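Local coordinates for mRNA-binding protein PUF3 (Saccharomyces cerevisiae, PDB 3K49) that binds the 3'-UTRs of mRNAs encoding mitochondrial proteins, bringing them close to mitochondria for translation, and promotes decay of COX17 mRNA by speeding its deadenylation, at residues 28-33 / 58-63; 192-197 / 204-209; 215-220 / 248-253; 282-287 / 318-323; 302-307 / 330-335. All coordinates share one frame; numbering follows the deposited sequence.

Interaction 1 (28-33 / 58-63)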
# COMPACT_ATOMS: atom_id res chain seq x y z
N ASP A 28 -33.16 12.69 -23.09
CA ASP A 28 -32.89 13.51 -24.26
C ASP A 28 -31.88 12.88 -25.22
O ASP A 28 -31.73 13.33 -26.36
CB ASP A 28 -32.40 14.90 -23.81
CG ASP A 28 -33.48 15.69 -23.08
OD1 ASP A 28 -34.61 15.75 -23.60
OD2 ASP A 28 -33.21 16.24 -21.98
N ILE A 29 -31.19 11.84 -24.77
CA ILE A 29 -30.08 11.30 -25.54
C ILE A 29 -30.34 9.89 -26.02
O ILE A 29 -29.40 9.22 -26.44
CB ILE A 29 -28.76 11.32 -24.72
CG1 ILE A 29 -28.70 10.15 -23.74
CG2 ILE A 29 -28.62 12.65 -23.97
CD1 ILE A 29 -27.61 10.29 -22.69
N PHE A 30 -31.59 9.44 -25.98
CA PHE A 30 -31.90 8.06 -26.37
C PHE A 30 -31.34 7.66 -27.73
O PHE A 30 -31.16 6.47 -28.01
CB PHE A 30 -33.39 7.78 -26.34
CG PHE A 30 -33.76 6.45 -26.96
CD1 PHE A 30 -33.80 5.30 -26.18
CD2 PHE A 30 -34.06 6.36 -28.31
CE1 PHE A 30 -34.14 4.08 -26.75
CE2 PHE A 30 -34.40 5.14 -28.89
CZ PHE A 30 -34.44 4.00 -28.10
N GLY A 31 -31.05 8.63 -28.59
CA GLY A 31 -30.38 8.29 -29.83
C GLY A 31 -28.92 7.85 -29.68
O GLY A 31 -28.47 6.91 -30.36
N HIS A 32 -28.20 8.50 -28.78
CA HIS A 32 -26.75 8.60 -28.88
C HIS A 32 -25.99 8.32 -27.59
O HIS A 32 -25.04 9.03 -27.27
CB HIS A 32 -26.40 9.99 -29.40
CG HIS A 32 -27.26 10.43 -30.54
ND1 HIS A 32 -26.77 11.02 -31.66
CD2 HIS A 32 -28.58 10.40 -30.73
CE1 HIS A 32 -27.75 11.32 -32.49
NE2 HIS A 32 -28.86 10.95 -31.95
N SER A 33 -26.40 7.28 -26.88
CA SER A 33 -25.79 6.97 -25.58
C SER A 33 -24.31 6.55 -25.70
O SER A 33 -23.44 7.10 -25.01
CB SER A 33 -26.59 5.90 -24.86
OG SER A 33 -27.92 6.33 -24.63
N LYS A 58 -32.59 4.95 -16.01
CA LYS A 58 -31.41 4.11 -15.97
C LYS A 58 -31.58 2.92 -16.92
O LYS A 58 -30.67 2.58 -17.66
CB LYS A 58 -31.09 3.67 -14.54
CG LYS A 58 -30.58 4.81 -13.66
CD LYS A 58 -30.13 4.36 -12.28
CE LYS A 58 -31.31 3.94 -11.43
NZ LYS A 58 -30.88 3.62 -10.05
N GLU A 59 -32.77 2.30 -16.91
CA GLU A 59 -33.06 1.19 -17.81
C GLU A 59 -32.85 1.57 -19.25
O GLU A 59 -32.26 0.83 -20.02
CB GLU A 59 -34.51 0.69 -17.65
CG GLU A 59 -34.79 -0.07 -16.36
CD GLU A 59 -36.29 -0.25 -16.11
OE1 GLU A 59 -36.98 -0.86 -16.97
OE2 GLU A 59 -36.77 0.21 -15.05
N VAL A 60 -33.33 2.76 -19.61
CA VAL A 60 -33.30 3.16 -21.02
C VAL A 60 -31.88 3.32 -21.52
O VAL A 60 -31.55 2.87 -22.62
CB VAL A 60 -34.16 4.42 -21.30
CG1 VAL A 60 -33.84 4.97 -22.67
CG2 VAL A 60 -35.63 4.07 -21.20
N ILE A 61 -31.03 3.94 -20.71
CA ILE A 61 -29.60 4.04 -21.02
C ILE A 61 -28.97 2.65 -21.09
O ILE A 61 -28.27 2.33 -22.05
CB ILE A 61 -28.84 4.86 -19.98
CG1 ILE A 61 -29.44 6.26 -19.87
CG2 ILE A 61 -27.37 4.95 -20.38
CD1 ILE A 61 -29.21 7.13 -21.10
N PHE A 62 -29.21 1.83 -20.07
CA PHE A 62 -28.58 0.51 -20.00
C PHE A 62 -28.95 -0.40 -21.16
O PHE A 62 -28.08 -1.01 -21.77
CB PHE A 62 -28.92 -0.19 -18.68
CG PHE A 62 -28.29 -1.55 -18.55
CD1 PHE A 62 -28.96 -2.69 -18.97
CD2 PHE A 62 -27.01 -1.69 -18.00
CE1 PHE A 62 -28.38 -3.95 -18.85
CE2 PHE A 62 -26.42 -2.95 -17.86
CZ PHE A 62 -27.10 -4.08 -18.28
N ASN A 63 -30.24 -0.51 -21.45
CA ASN A 63 -30.69 -1.41 -22.51
C ASN A 63 -30.18 -0.96 -23.87
O ASN A 63 -30.13 -1.73 -24.83
CB ASN A 63 -32.21 -1.56 -22.49
CG ASN A 63 -32.72 -2.17 -21.19
OD1 ASN A 63 -31.94 -2.72 -20.41
ND2 ASN A 63 -34.02 -2.07 -20.95
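The loop 28-33 comes up against helix 55-65 with S33 and I61 as the nearest backbone pair, their CA atoms 6.6 Å apart, just where a type I turn from I29 to H32 runs into the next helix. H32 N donates to I29 O across 2.7 Å to close that turn, and H32 itself takes the N-cap position of helix 33-37. Three side chains from the loop side then meet two from the helix. I29 places CG1 between its own backbone N and carbonyl carbon (chi1 80°), and from there CD1 lies 3.9 Å from I61 CD1. The same I61 CD1 methyl sits 3.8 Å from S33 OG. F30 presents its ring edge: V60 CG1 lies near the plane of the ring, 3.5 Å from F30 CD1, and the two side chains cross at roughly a right angle. Around this core, M24 and I46 also pack on I29, and L26 on I61. Both segments belong to Pumilio repeat 1, near one end of the RNA-binding domain. No hydrogen bond links 28-33 to 58-63, where the contact is apolar packing, shielded at I29 and I61 but exposed at F30 and V60; the polar tie to helix 55-65 is made just beyond, where S33 OG is hydrogen-bonded to the E64 carboxylate.

Interaction 2 (192-197 / 204-209)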
# COMPACT_ATOMS: atom_id res chain seq x y z
N ARG A 192 -0.99 -7.96 1.44
CA ARG A 192 -2.40 -8.31 1.55
C ARG A 192 -2.57 -9.76 1.99
O ARG A 192 -3.44 -10.06 2.82
CB ARG A 192 -3.17 -8.06 0.24
CG ARG A 192 -3.41 -6.60 -0.04
CD ARG A 192 -4.48 -6.08 0.89
NE ARG A 192 -4.85 -4.70 0.56
CZ ARG A 192 -4.43 -3.63 1.22
NH1 ARG A 192 -3.62 -3.77 2.26
NH2 ARG A 192 -4.83 -2.41 0.85
N LEU A 193 -1.73 -10.65 1.46
CA LEU A 193 -1.87 -12.05 1.80
C LEU A 193 -1.67 -12.23 3.30
O LEU A 193 -2.41 -12.95 3.96
CB LEU A 193 -0.92 -12.93 0.99
CG LEU A 193 -1.37 -13.09 -0.48
CD1 LEU A 193 -0.36 -13.90 -1.31
CD2 LEU A 193 -2.75 -13.75 -0.56
N LEU A 194 -0.69 -11.51 3.85
CA LEU A 194 -0.44 -11.54 5.28
C LEU A 194 -1.62 -10.98 6.08
O LEU A 194 -2.06 -11.61 7.03
CB LEU A 194 0.83 -10.78 5.63
CG LEU A 194 2.13 -11.44 5.14
CD1 LEU A 194 3.30 -10.51 5.41
CD2 LEU A 194 2.33 -12.78 5.81
N GLU A 195 -2.15 -9.83 5.67
CA GLU A 195 -3.24 -9.18 6.39
C GLU A 195 -4.51 -10.04 6.43
O GLU A 195 -5.13 -10.18 7.48
CB GLU A 195 -3.57 -7.80 5.78
CG GLU A 195 -4.72 -7.09 6.51
CD GLU A 195 -5.41 -6.00 5.67
OE1 GLU A 195 -6.51 -5.53 6.06
OE2 GLU A 195 -4.86 -5.62 4.61
N PHE A 196 -4.85 -10.64 5.29
CA PHE A 196 -6.10 -11.38 5.12
C PHE A 196 -5.95 -12.88 5.21
O PHE A 196 -6.94 -13.60 5.20
CB PHE A 196 -6.73 -11.03 3.76
CG PHE A 196 -7.36 -9.65 3.71
CD1 PHE A 196 -6.58 -8.52 3.51
CD2 PHE A 196 -8.72 -9.49 3.87
CE1 PHE A 196 -7.15 -7.25 3.48
CE2 PHE A 196 -9.30 -8.23 3.82
CZ PHE A 196 -8.51 -7.11 3.63
N GLY A 197 -4.71 -13.37 5.28
CA GLY A 197 -4.45 -14.80 5.27
C GLY A 197 -4.73 -15.49 6.60
O GLY A 197 -4.71 -14.86 7.67
N SER A 204 3.35 -20.07 6.00
CA SER A 204 3.91 -20.44 4.70
C SER A 204 4.69 -19.30 4.05
O SER A 204 5.68 -19.52 3.34
CB SER A 204 2.80 -20.91 3.77
OG SER A 204 3.26 -20.95 2.42
N ILE A 205 4.26 -18.07 4.31
CA ILE A 205 4.90 -16.90 3.72
C ILE A 205 6.14 -16.47 4.49
O ILE A 205 7.15 -16.10 3.90
CB ILE A 205 3.92 -15.70 3.69
CG1 ILE A 205 2.89 -15.87 2.56
CG2 ILE A 205 4.68 -14.38 3.56
CD1 ILE A 205 1.87 -14.79 2.55
N LEU A 206 6.03 -16.49 5.82
CA LEU A 206 7.10 -16.01 6.69
C LEU A 206 8.28 -16.99 6.71
O LEU A 206 9.41 -16.61 7.02
CB LEU A 206 6.56 -15.78 8.10
CG LEU A 206 5.56 -14.62 8.19
CD1 LEU A 206 4.96 -14.55 9.59
CD2 LEU A 206 6.21 -13.32 7.80
N ASN A 207 8.00 -18.25 6.39
CA ASN A 207 9.03 -19.27 6.26
C ASN A 207 9.96 -19.04 5.07
O ASN A 207 11.14 -19.35 5.13
CB ASN A 207 8.38 -20.66 6.16
CG ASN A 207 7.98 -21.22 7.53
OD1 ASN A 207 8.23 -20.61 8.57
ND2 ASN A 207 7.35 -22.39 7.52
N GLU A 208 9.43 -18.50 3.98
CA GLU A 208 10.25 -18.21 2.81
C GLU A 208 11.01 -16.89 2.96
O GLU A 208 11.83 -16.54 2.11
CB GLU A 208 9.40 -18.20 1.53
CG GLU A 208 8.76 -19.53 1.19
CD GLU A 208 8.38 -19.64 -0.28
OE1 GLU A 208 7.64 -20.58 -0.65
OE2 GLU A 208 8.83 -18.78 -1.06
N LEU A 209 10.74 -16.16 4.03
CA LEU A 209 11.38 -14.87 4.23
C LEU A 209 12.37 -14.90 5.41
O LEU A 209 13.28 -14.08 5.48
CB LEU A 209 10.32 -13.79 4.49
CG LEU A 209 9.17 -13.59 3.49
CD1 LEU A 209 8.39 -12.35 3.85
CD2 LEU A 209 9.70 -13.48 2.07
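Two successive helices of Pumilio repeat 5, 186-196 and 199-207, pack together in the PUF superhelix, and L193, L194, I205 and L206 meet in the apolar layer between them. I205 meets both L193 and L194. Its two branches are used separately: CG2, anti to the backbone N, comes within 3.6 Å of L194 CD2, while the extended CG1-CD1 arm (chi2 176°) carries CD1 to 3.7 Å from L193 CB. L194 CD2 also lies 3.9 Å from that same I205 CD1, so this leucine methyl rests against both branches of the isoleucine. A looser contact, 4.4 Å from L194 CD2 to L206 CD2, extends the patch by one residue. Neighbouring helices complete the packing: I169 and L173 lie against L193, L170 against I205, and M240 and I243 against L206. The charged R192 and E195 lie outside the contact, with R192 NH1 bridged to E195 OE2 at 3.2 Å and R192 NE paired with E159. All four residues that touch are buried and share no hydrogen bond, which is consistent with apolar packing, not directed bonds, holding this pair of helices together.

Interaction 3 (215-220 / 248-253)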
# COMPACT_ATOMS: atom_id res chain seq x y z
N TYR A 215 18.51 -8.95 3.69
CA TYR A 215 18.29 -8.42 2.35
C TYR A 215 17.00 -7.60 2.31
O TYR A 215 16.97 -6.51 1.75
CB TYR A 215 18.25 -9.52 1.30
CG TYR A 215 19.39 -10.48 1.40
CD1 TYR A 215 19.21 -11.75 1.95
CD2 TYR A 215 20.67 -10.13 0.97
CE1 TYR A 215 20.28 -12.65 2.05
CE2 TYR A 215 21.73 -11.01 1.07
CZ TYR A 215 21.53 -12.27 1.61
OH TYR A 215 22.59 -13.15 1.71
N LEU A 216 15.95 -8.15 2.90
CA LEU A 216 14.64 -7.47 2.92
C LEU A 216 14.72 -6.10 3.57
O LEU A 216 14.16 -5.13 3.06
CB LEU A 216 13.58 -8.33 3.61
CG LEU A 216 13.30 -9.64 2.87
CD1 LEU A 216 12.81 -10.71 3.83
CD2 LEU A 216 12.32 -9.43 1.74
N ILE A 217 15.42 -5.99 4.68
CA ILE A 217 15.48 -4.72 5.40
C ILE A 217 16.06 -3.60 4.54
O ILE A 217 15.69 -2.43 4.69
CB ILE A 217 16.25 -4.87 6.71
CG1 ILE A 217 15.44 -5.71 7.70
CG2 ILE A 217 16.60 -3.50 7.31
CD1 ILE A 217 16.12 -5.81 9.09
N GLN A 218 16.95 -3.95 3.62
CA GLN A 218 17.69 -2.93 2.89
C GLN A 218 17.20 -2.76 1.47
O GLN A 218 17.68 -1.89 0.75
CB GLN A 218 19.18 -3.28 2.88
CG GLN A 218 19.74 -3.53 4.25
CD GLN A 218 21.14 -4.08 4.20
OE1 GLN A 218 22.04 -3.45 3.64
NE2 GLN A 218 21.34 -5.25 4.80
N ASP A 219 16.26 -3.60 1.06
CA ASP A 219 15.64 -3.48 -0.26
C ASP A 219 14.62 -2.34 -0.34
O ASP A 219 13.93 -2.02 0.65
CB ASP A 219 14.96 -4.79 -0.64
CG ASP A 219 14.65 -4.87 -2.10
OD1 ASP A 219 13.48 -5.15 -2.44
OD2 ASP A 219 15.58 -4.63 -2.91
N GLN A 220 14.50 -1.74 -1.52
CA GLN A 220 13.56 -0.63 -1.72
C GLN A 220 12.08 -1.00 -1.63
O GLN A 220 11.23 -0.11 -1.49
CB GLN A 220 13.82 0.07 -3.04
CG GLN A 220 13.67 -0.84 -4.23
CD GLN A 220 13.84 -0.10 -5.54
OE1 GLN A 220 13.28 0.99 -5.73
NE2 GLN A 220 14.61 -0.69 -6.46
N ILE A 248 14.00 -7.47 15.01
CA ILE A 248 14.60 -6.68 16.08
C ILE A 248 16.06 -7.10 16.32
O ILE A 248 16.98 -6.26 16.36
CB ILE A 248 13.83 -6.88 17.39
CG1 ILE A 248 12.37 -6.45 17.25
CG2 ILE A 248 14.50 -6.12 18.51
CD1 ILE A 248 12.19 -4.98 16.87
N GLU A 249 16.29 -8.40 16.49
CA GLU A 249 17.63 -8.89 16.74
C GLU A 249 18.55 -8.48 15.62
O GLU A 249 19.66 -8.02 15.88
CB GLU A 249 17.64 -10.40 16.95
CG GLU A 249 17.03 -10.82 18.28
CD GLU A 249 16.60 -12.28 18.30
OE1 GLU A 249 16.47 -12.89 17.21
OE2 GLU A 249 16.38 -12.83 19.41
N THR A 250 18.08 -8.59 14.38
CA THR A 250 18.90 -8.24 13.23
C THR A 250 19.17 -6.75 13.19
O THR A 250 20.27 -6.33 12.86
CB THR A 250 18.29 -8.68 11.90
OG1 THR A 250 18.06 -10.09 11.92
CG2 THR A 250 19.23 -8.35 10.76
N VAL A 251 18.16 -5.95 13.53
CA VAL A 251 18.34 -4.50 13.58
C VAL A 251 19.27 -4.12 14.73
O VAL A 251 20.08 -3.20 14.62
CB VAL A 251 17.00 -3.75 13.76
CG1 VAL A 251 17.26 -2.25 13.82
CG2 VAL A 251 16.04 -4.07 12.63
N ALA A 252 19.16 -4.84 15.85
CA ALA A 252 20.06 -4.62 16.96
C ALA A 252 21.53 -4.81 16.52
O ALA A 252 22.37 -3.94 16.75
CB ALA A 252 19.72 -5.56 18.10
N ASN A 253 21.81 -5.92 15.85
CA ASN A 253 23.18 -6.22 15.42
C ASN A 253 23.76 -5.21 14.41
O ASN A 253 24.97 -5.22 14.14
CB ASN A 253 23.25 -7.63 14.83
CG ASN A 253 22.85 -8.70 15.82
OD1 ASN A 253 23.07 -8.56 17.02
ND2 ASN A 253 22.27 -9.79 15.31
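I217 CB points toward helix 238-252, and the CD1 methyl at the end of its longer branch meets V251 and T250 there. The I217 chain is extended, with CG1 anti to the carbonyl carbon (chi1 -69°) and CD1 carried on outward by a trans second torsion (chi2 -176°). CD1 thereby approaches V251 CG2 to 3.9 Å, the two side chains crossing at a slant. V251 offers the methyl that lies beside its backbone N, while its CG1 branch is anti to that nitrogen. A single methyl thus reaches over a wide backbone gap, the nearest CA atoms, those of I217 and V251, being 8.7 Å apart. I217 belongs to Pumilio repeat 6, T250 and V251 to the start of repeat 7, so the contact spans the junction of the two along the stacked helices of the PUF RNA-binding domain. Helices 255-259 and 264-274 pack over it, with Y258 on both I217 and T250, A264 on I217, and V267, V268 and S271 on V251. The second touch is lighter than the first: T250 CG2 stands 4.3 Å from I217 CD1, and the hydroxyl on the other branch of the threonine, T250 OG1, is hydrogen-bonded to E246 O within its own helix.

Interaction 4 (282-287 / 318-323). With nucleotides of chain B.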
# COMPACT_ATOMS: atom_id res chain seq x y z
N LEU A 282 16.73 -3.39 23.84
CA LEU A 282 17.74 -4.15 23.11
C LEU A 282 18.40 -3.32 22.02
O LEU A 282 19.61 -3.42 21.79
CB LEU A 282 17.11 -5.41 22.51
CG LEU A 282 18.12 -6.33 21.85
CD1 LEU A 282 19.34 -6.43 22.73
CD2 LEU A 282 17.51 -7.70 21.59
N ILE A 283 17.61 -2.51 21.33
CA ILE A 283 18.13 -1.70 20.24
C ILE A 283 18.83 -0.44 20.75
O ILE A 283 19.87 -0.05 20.24
CB ILE A 283 17.01 -1.29 19.27
CG1 ILE A 283 16.41 -2.52 18.60
CG2 ILE A 283 17.51 -0.28 18.25
CD1 ILE A 283 15.13 -2.23 17.84
N ILE A 284 18.24 0.18 21.76
CA ILE A 284 18.75 1.45 22.27
C ILE A 284 20.05 1.25 23.05
O ILE A 284 20.90 2.13 23.10
CB ILE A 284 17.70 2.16 23.13
CG1 ILE A 284 16.42 2.35 22.32
CG2 ILE A 284 18.23 3.49 23.64
CD1 ILE A 284 15.29 3.00 23.07
N SER A 285 20.19 0.07 23.65
CA SER A 285 21.39 -0.26 24.41
C SER A 285 22.62 -0.36 23.51
O SER A 285 23.74 -0.58 23.99
CB SER A 285 21.19 -1.57 25.17
OG SER A 285 21.12 -2.68 24.29
N LYS A 286 22.41 -0.20 22.21
CA LYS A 286 23.51 -0.24 21.25
C LYS A 286 24.05 1.16 21.00
O LYS A 286 25.19 1.33 20.56
CB LYS A 286 23.04 -0.85 19.92
CG LYS A 286 22.49 -2.26 20.05
CD LYS A 286 23.60 -3.25 20.37
CE LYS A 286 23.07 -4.67 20.45
NZ LYS A 286 24.18 -5.67 20.43
N ILE A 287 23.24 2.17 21.31
CA ILE A 287 23.58 3.55 20.98
C ILE A 287 23.78 4.40 22.23
O ILE A 287 24.46 5.42 22.18
CB ILE A 287 22.47 4.19 20.13
CG1 ILE A 287 22.16 3.31 18.92
CG2 ILE A 287 22.88 5.58 19.67
CD1 ILE A 287 21.12 3.91 18.01
N GLN A 318 16.07 11.52 16.36
CA GLN A 318 14.84 12.23 16.70
C GLN A 318 13.80 11.25 17.24
O GLN A 318 13.22 11.47 18.31
CB GLN A 318 14.28 12.96 15.47
CG GLN A 318 15.29 13.82 14.73
CD GLN A 318 14.66 14.62 13.62
OE1 GLN A 318 13.51 15.03 13.72
NE2 GLN A 318 15.42 14.85 12.55
N LYS A 319 13.58 10.17 16.50
CA LYS A 319 12.64 9.14 16.89
C LYS A 319 12.95 8.61 18.29
O LYS A 319 12.04 8.45 19.11
CB LYS A 319 12.67 8.00 15.88
CG LYS A 319 11.42 7.12 15.87
CD LYS A 319 10.25 7.84 15.21
CE LYS A 319 9.09 6.89 14.93
NZ LYS A 319 8.97 6.53 13.48
N LEU A 320 14.22 8.34 18.56
CA LEU A 320 14.62 7.82 19.87
C LEU A 320 14.26 8.79 20.99
O LEU A 320 13.80 8.38 22.05
CB LEU A 320 16.11 7.52 19.90
CG LEU A 320 16.52 6.12 19.44
CD1 LEU A 320 18.03 5.94 19.58
CD2 LEU A 320 15.77 5.05 20.22
N VAL A 321 14.50 10.07 20.74
CA VAL A 321 14.13 11.11 21.69
C VAL A 321 12.70 10.91 22.18
O VAL A 321 12.43 10.93 23.39
CB VAL A 321 14.28 12.50 21.06
CG1 VAL A 321 13.67 13.58 21.96
CG2 VAL A 321 15.74 12.80 20.76
N ASN A 322 11.78 10.69 21.24
CA ASN A 322 10.36 10.52 21.54
C ASN A 322 9.99 9.23 22.28
O ASN A 322 9.25 9.26 23.25
CB ASN A 322 9.55 10.60 20.25
CG ASN A 322 9.69 11.94 19.57
OD1 ASN A 322 9.96 12.95 20.22
ND2 ASN A 322 9.51 11.96 18.24
N VAL A 323 10.51 8.11 21.80
CA VAL A 323 10.13 6.81 22.33
C VAL A 323 10.98 6.40 23.53
O VAL A 323 10.85 5.29 24.05
CB VAL A 323 10.25 5.72 21.24
CG1 VAL A 323 9.25 5.97 20.13
CG2 VAL A 323 11.67 5.69 20.67
P U B 3 13.31 20.58 5.09
OP1 U B 3 12.53 20.87 3.87
OP2 U B 3 12.61 20.28 6.36
O5' U B 3 14.33 19.38 4.76
C5' U B 3 15.29 19.49 3.72
C4' U B 3 16.20 18.27 3.70
O4' U B 3 17.03 18.25 4.89
C3' U B 3 15.48 16.92 3.71
O3' U B 3 15.14 16.55 2.38
C2' U B 3 16.54 16.00 4.31
O2' U B 3 17.50 15.58 3.35
C1' U B 3 17.18 16.91 5.35
N1 U B 3 16.59 16.82 6.70
C2 U B 3 17.14 15.91 7.59
O2 U B 3 18.06 15.18 7.31
N3 U B 3 16.55 15.89 8.83
C4 U B 3 15.50 16.67 9.27
O4 U B 3 15.11 16.57 10.43
C5 U B 3 14.98 17.58 8.28
C6 U B 3 15.53 17.62 7.07
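I284 runs extended from its backbone (chi1 -56°, chi2 178°), and L320 faces it from helix 313-323, so that the two side chains lie alongside each other and point opposite ways. L320 CD2 lies 3.5 Å from both I284 CG1 and I284 CD1, while its other methyl, CD1, is 4.0 Å from I287 CD1. One leucine thus divides its two methyls between two isoleucines of segment 282-287. Two residues before L320 on the same helix, Q318 stretches out toward the RNA, where its NE2 donates to O4 of U3 of chain B in a bond 2.7 Å long with an N-H...O angle of 156°. A second bond, from NE2 to N314 OD1, steadies the amide. A leucine in place of Q318 would probably leave the uracil O4 without this donor and N314 without its mate. A glutamine on a repeat helix bonding the uracil O4 is consistent with the base recognition of PUF repeats, and the apolar contact lies behind that helix.

Interaction 5 (302-307 / 330-335)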
# COMPACT_ATOMS: atom_id res chain seq x y z
N SER A 302 31.70 7.47 18.13
CA SER A 302 30.62 6.86 18.90
C SER A 302 29.34 6.82 18.06
O SER A 302 29.04 7.76 17.32
CB SER A 302 30.37 7.65 20.18
OG SER A 302 29.87 8.94 19.88
N PRO A 303 28.56 5.73 18.20
CA PRO A 303 27.30 5.54 17.47
C PRO A 303 26.47 6.81 17.36
O PRO A 303 26.19 7.25 16.24
CB PRO A 303 26.58 4.49 18.33
CG PRO A 303 27.70 3.66 18.87
CD PRO A 303 28.85 4.60 19.10
N MET A 304 26.11 7.40 18.50
CA MET A 304 25.30 8.61 18.55
C MET A 304 25.77 9.67 17.56
O MET A 304 24.99 10.17 16.76
CB MET A 304 25.33 9.21 19.95
CG MET A 304 24.57 8.40 20.98
SD MET A 304 22.80 8.76 20.91
CE MET A 304 22.84 10.53 21.16
N ILE A 305 27.06 10.01 17.63
CA ILE A 305 27.60 11.10 16.84
C ILE A 305 27.66 10.77 15.36
O ILE A 305 27.40 11.63 14.52
CB ILE A 305 29.02 11.48 17.30
CG1 ILE A 305 29.02 11.84 18.79
CG2 ILE A 305 29.56 12.63 16.47
CD1 ILE A 305 28.13 13.01 19.13
N LEU A 306 28.01 9.53 15.04
CA LEU A 306 27.99 9.08 13.65
C LEU A 306 26.57 9.19 13.11
O LEU A 306 26.37 9.44 11.93
CB LEU A 306 28.44 7.62 13.55
CG LEU A 306 29.92 7.29 13.75
CD1 LEU A 306 30.09 5.78 13.78
CD2 LEU A 306 30.77 7.91 12.66
N MET A 307 25.60 9.00 14.00
CA MET A 307 24.20 9.03 13.62
C MET A 307 23.67 10.46 13.47
O MET A 307 23.05 10.78 12.46
CB MET A 307 23.36 8.21 14.61
CG MET A 307 23.50 6.71 14.39
SD MET A 307 22.64 5.70 15.60
CE MET A 307 20.95 6.26 15.38
N LYS A 330 17.21 10.28 29.18
CA LYS A 330 18.07 11.20 29.92
C LYS A 330 19.41 11.37 29.20
O LYS A 330 19.83 12.49 28.89
CB LYS A 330 18.29 10.67 31.34
CG LYS A 330 18.85 11.70 32.32
CD LYS A 330 18.71 11.21 33.77
CE LYS A 330 19.01 12.32 34.77
NZ LYS A 330 18.64 11.94 36.17
N LEU A 331 20.07 10.24 28.94
CA LEU A 331 21.41 10.25 28.36
C LEU A 331 21.42 10.73 26.91
O LEU A 331 22.38 11.35 26.45
CB LEU A 331 22.04 8.86 28.45
CG LEU A 331 21.72 8.08 29.73
CD1 LEU A 331 22.43 6.73 29.73
CD2 LEU A 331 22.09 8.88 30.97
N ILE A 332 20.34 10.44 26.19
CA ILE A 332 20.25 10.78 24.78
C ILE A 332 20.18 12.29 24.58
O ILE A 332 20.83 12.86 23.70
CB ILE A 332 19.04 10.09 24.11
CG1 ILE A 332 19.27 8.58 24.05
CG2 ILE A 332 18.80 10.66 22.71
CD1 ILE A 332 18.11 7.79 23.52
N VAL A 333 19.38 12.95 25.41
CA VAL A 333 19.16 14.38 25.29
C VAL A 333 20.45 15.15 25.51
O VAL A 333 20.86 15.97 24.69
CB VAL A 333 18.12 14.89 26.30
CG1 VAL A 333 18.00 16.40 26.24
CG2 VAL A 333 16.77 14.23 26.05
N ILE A 334 21.10 14.86 26.63
CA ILE A 334 22.32 15.56 27.01
C ILE A 334 23.40 15.41 25.95
O ILE A 334 24.13 16.36 25.66
CB ILE A 334 22.88 15.03 28.34
CG1 ILE A 334 21.91 15.33 29.49
CG2 ILE A 334 24.25 15.62 28.61
CD1 ILE A 334 22.27 14.64 30.78
N ALA A 335 23.51 14.22 25.36
CA ALA A 335 24.47 13.98 24.29
C ALA A 335 24.20 14.90 23.10
O ALA A 335 25.13 15.48 22.53
CB ALA A 335 24.42 12.53 23.86
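A backbone bond of 2.9 Å from M307 N to P303 O forms part of the short helix from which M304 reaches across to A335. That helix starts at S302, its N-cap, whose carbonyl O accepts from L306 N at 3.1 Å; S302 OG turns back to E299 O. M304 then bridges to helix 326-345 almost entirely through its terminal methyl. The chain leaves with CG anti to the carbonyl carbon and bends twice, at chi2 (-82°) and at chi3 (-57°), folding the thioether so that CE is set down on the partner helix. There CE lies 3.7 Å from A335 CB, the nearest pair across the contact, and 4.0 Å from I332 O. I332 CG2, at 4.3 Å from CE, borders the methyl more loosely. The small A335 side chain lets the methionine come close to the helix backbone. L320 and L288 pack on I332, and I287 on M304, extending the apolar packing on both partners. The contact lies in and at the end of Pumilio repeat 8, joining helix 303-308 to helix 326-345, with helix 313-323 between them in sequence, consistent with the three-helix build of PUF repeats.

Interactions 2, 3 and the interleaved pair 4 and 5 follow one another along the superhelix, while interaction 1 stands near its other end, its centre 71 Å from that of interaction 5. Interactions 2 and 3 meet through L209 O and L216 CD1, 3.8 Å apart. Interaction 3 packs on interaction 4, with I248 CG2 4.0 Å from I283 CD1. Interactions 4 and 5 are the most intimate, centres 9 Å apart and segments alternating in sequence; I287 CD1, which packs on L320, lies 3.4 Å from M307 SD. Interaction 4 includes a hydrogen bond to a base, through Q318; interaction 3 approaches the RNA to about 4 Å between nearest atoms, interaction 1 to about 12 Å.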